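Local coordinates for pirin-like protein (Geobacillus kaustophilus, PDB 2P17) that binds one iron cation per subunit as a member of the pirin family of cupin-fold proteins, though its function is otherwise unknown, at residues 168-173 with 180-185. Residues are numbered along the deposited sequence; the frame is centred on the assembly and turned at random.
Sequences TMVEMI and VVQDLP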
loop_
_atom_site.group_PDB
_atom_site.type_symbol
_atom_site.label_atom_id
_atom_site.label_comp_id
_atom_site.label_asym_id
_atom_site.label_seq_id
_atom_site.Cartn_x
_atom_site.Cartn_y
_atom_site.Cartn_z
ATOM N N THR A 168 3.528 -3.950 6.999
ATOM C CA THR A 168 4.596 -4.210 6.048
ATOM C C THR A 168 4.138 -3.761 4.671
ATOM O O THR A 168 3.087 -4.190 4.193
ATOM C CB THR A 168 4.990 -5.683 6.068
ATOM O OG1 THR A 168 5.720 -5.937 7.279
ATOM C CG2 THR A 168 5.841 -6.060 4.847
HETATM N N MSE A 169 4.908 -2.864 4.070
HETATM C CA MSE A 169 4.617 -2.349 2.743
HETATM C C MSE A 169 5.902 -2.394 1.949
HETATM O O MSE A 169 6.891 -1.761 2.324
HETATM C CB MSE A 169 4.086 -0.917 2.796
HETATM C CG MSE A 169 3.804 -0.344 1.412
HETATM SE SE MSE A 169 3.216 1.504 1.587
HETATM C CE MSE A 169 3.000 1.923 -0.304
ATOM N N VAL A 170 5.891 -3.200 0.892
ATOM C CA VAL A 170 7.072 -3.385 0.078
ATOM C C VAL A 170 6.760 -3.235 -1.398
ATOM O O VAL A 170 5.671 -3.597 -1.860
ATOM C CB VAL A 170 7.758 -4.762 0.314
ATOM C CG1 VAL A 170 8.219 -4.933 1.778
ATOM C CG2 VAL A 170 6.877 -5.923 -0.118
ATOM N N GLU A 171 7.709 -2.672 -2.126
ATOM C CA GLU A 171 7.624 -2.604 -3.574
ATOM C C GLU A 171 8.593 -3.609 -4.185
ATOM O O GLU A 171 9.792 -3.573 -3.897
ATOM C CB GLU A 171 7.946 -1.193 -4.040
ATOM C CG GLU A 171 7.864 -1.007 -5.549
ATOM C CD GLU A 171 8.285 0.373 -5.952
ATOM O OE1 GLU A 171 9.144 0.937 -5.248
ATOM O OE2 GLU A 171 7.776 0.874 -6.973
HETATM N N MSE A 172 8.070 -4.496 -5.025
HETATM C CA MSE A 172 8.900 -5.493 -5.692
HETATM C C MSE A 172 9.013 -5.192 -7.163
HETATM O O MSE A 172 8.006 -4.923 -7.821
HETATM C CB MSE A 172 8.315 -6.888 -5.536
HETATM C CG MSE A 172 8.124 -7.316 -4.125
HETATM SE SE MSE A 172 7.660 -9.184 -4.140
HETATM C CE MSE A 172 6.906 -9.221 -2.479
ATOM N N ILE A 173 10.243 -5.226 -7.659
ATOM C CA ILE A 173 10.521 -5.169 -9.088
ATOM C C ILE A 173 11.277 -6.456 -9.398
ATOM O O ILE A 173 12.373 -6.686 -8.872
ATOM C CB ILE A 173 11.354 -3.947 -9.480
ATOM C CG1 ILE A 173 10.636 -2.644 -9.075
ATOM C CG2 ILE A 173 11.605 -3.968 -10.987
ATOM C CD1 ILE A 173 11.464 -1.361 -9.294
ATOM N N VAL A 180 10.797 -14.597 -5.897
ATOM C CA VAL A 180 11.058 -13.794 -4.698
ATOM C C VAL A 180 10.138 -14.298 -3.602
ATOM O O VAL A 180 9.007 -14.702 -3.876
ATOM C CB VAL A 180 10.738 -12.285 -4.943
ATOM C CG1 VAL A 180 10.934 -11.455 -3.680
ATOM C CG2 VAL A 180 11.596 -11.720 -6.047
ATOM N N VAL A 181 10.618 -14.256 -2.362
ATOM C CA VAL A 181 9.815 -14.656 -1.214
ATOM C C VAL A 181 9.657 -13.485 -0.249
ATOM O O VAL A 181 10.651 -12.828 0.110
ATOM C CB VAL A 181 10.489 -15.823 -0.450
ATOM C CG1 VAL A 181 9.691 -16.199 0.771
ATOM C CG2 VAL A 181 10.649 -17.036 -1.356
ATOM N N GLN A 182 8.417 -13.225 0.161
ATOM C CA GLN A 182 8.138 -12.292 1.256
ATOM C C GLN A 182 7.653 -13.050 2.500
ATOM O O GLN A 182 6.684 -13.814 2.423
ATOM C CB GLN A 182 7.089 -11.272 0.823
ATOM C CG GLN A 182 6.643 -10.348 1.950
ATOM C CD GLN A 182 7.719 -9.382 2.407
ATOM O OE1 GLN A 182 8.473 -8.854 1.593
ATOM N NE2 GLN A 182 7.788 -9.138 3.709
ATOM N N ASP A 183 8.315 -12.817 3.633
ATOM C CA ASP A 183 7.896 -13.374 4.933
ATOM C C ASP A 183 6.812 -12.518 5.569
ATOM O O ASP A 183 6.854 -11.289 5.483
ATOM C CB ASP A 183 9.083 -13.476 5.895
ATOM C CG ASP A 183 9.807 -12.151 6.071
ATOM O OD1 ASP A 183 10.112 -11.493 5.052
ATOM O OD2 ASP A 183 10.064 -11.766 7.233
ATOM N N LEU A 184 5.838 -13.169 6.205
ATOM C CA LEU A 184 4.802 -12.459 6.949
ATOM C C LEU A 184 4.461 -13.215 8.209
ATOM O O LEU A 184 4.333 -14.431 8.172
ATOM C CB LEU A 184 3.516 -12.350 6.123
ATOM C CG LEU A 184 3.569 -11.479 4.873
ATOM C CD1 LEU A 184 2.282 -11.679 4.103
ATOM C CD2 LEU A 184 3.784 -9.996 5.233
ATOM N N PRO A 185 4.295 -12.501 9.335
ATOM C CA PRO A 185 3.772 -13.158 10.544
ATOM C C PRO A 185 2.394 -13.744 10.245
ATOM O O PRO A 185 1.628 -13.159 9.473
ATOM C CB PRO A 185 3.671 -12.017 11.546
ATOM C CG PRO A 185 4.698 -11.001 11.059
ATOM C CD PRO A 185 4.638 -11.085 9.569
HETATM O O HOH W 1 6.917 -8.434 7.364
#
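Gln182 turns its carboxamide up against Thr168 and Val170. With CG anti to the backbone N (chi1 174°) and a kink at the second torsion, the amide lies along its own strand, where NE2 donates to Asp183 O over 2.9 Å. That bond is bent, 144° at the hydrogen, and the carbonyl oxygen sits 25° out of the amide plane. Two serines complete the grip on this buried group: NE2 also bonds Ser153 O, and OE1 bonds Ser154 OG. Methyls lie over one face of the amide: CG2 of Thr168 stands 3.8 Å from Gln182 NE2, and both methyls of Val170 approach OE1, CG2 to 3.8 Å. Cutting Gln182 back to an alanine is likely to leave Ser154 OG, Ser153 O and Asp183 O without their amide partner and to open a gap beneath these methyls. Beside the amide, a water 2.8 Å from Thr168 OG1 makes a weak bond to Asp183 O.

Met172, a selenomethionine, carries the apolar end. Stretched out past CG, it runs alongside Val180 in the opposite sense, SE lying 4.0 Å from Val180 CG1, while its CE ends 3.9 Å from Gln182 CB.

The antiparallel segments pass with axes 9.9 Å apart, a spacing of face-to-face packing, as between the layers of a cupin barrel, and both belong to the C-terminal cupin domain. Strand 167-174 pairs with strands 145-149 and 235-242, whereas strand 179-185 pairs with strand 224-231; Val180 reaches Ala145 and Ile147, and Met172 reaches Val229, so each layer's side chains also touch the other's neighbouring strand.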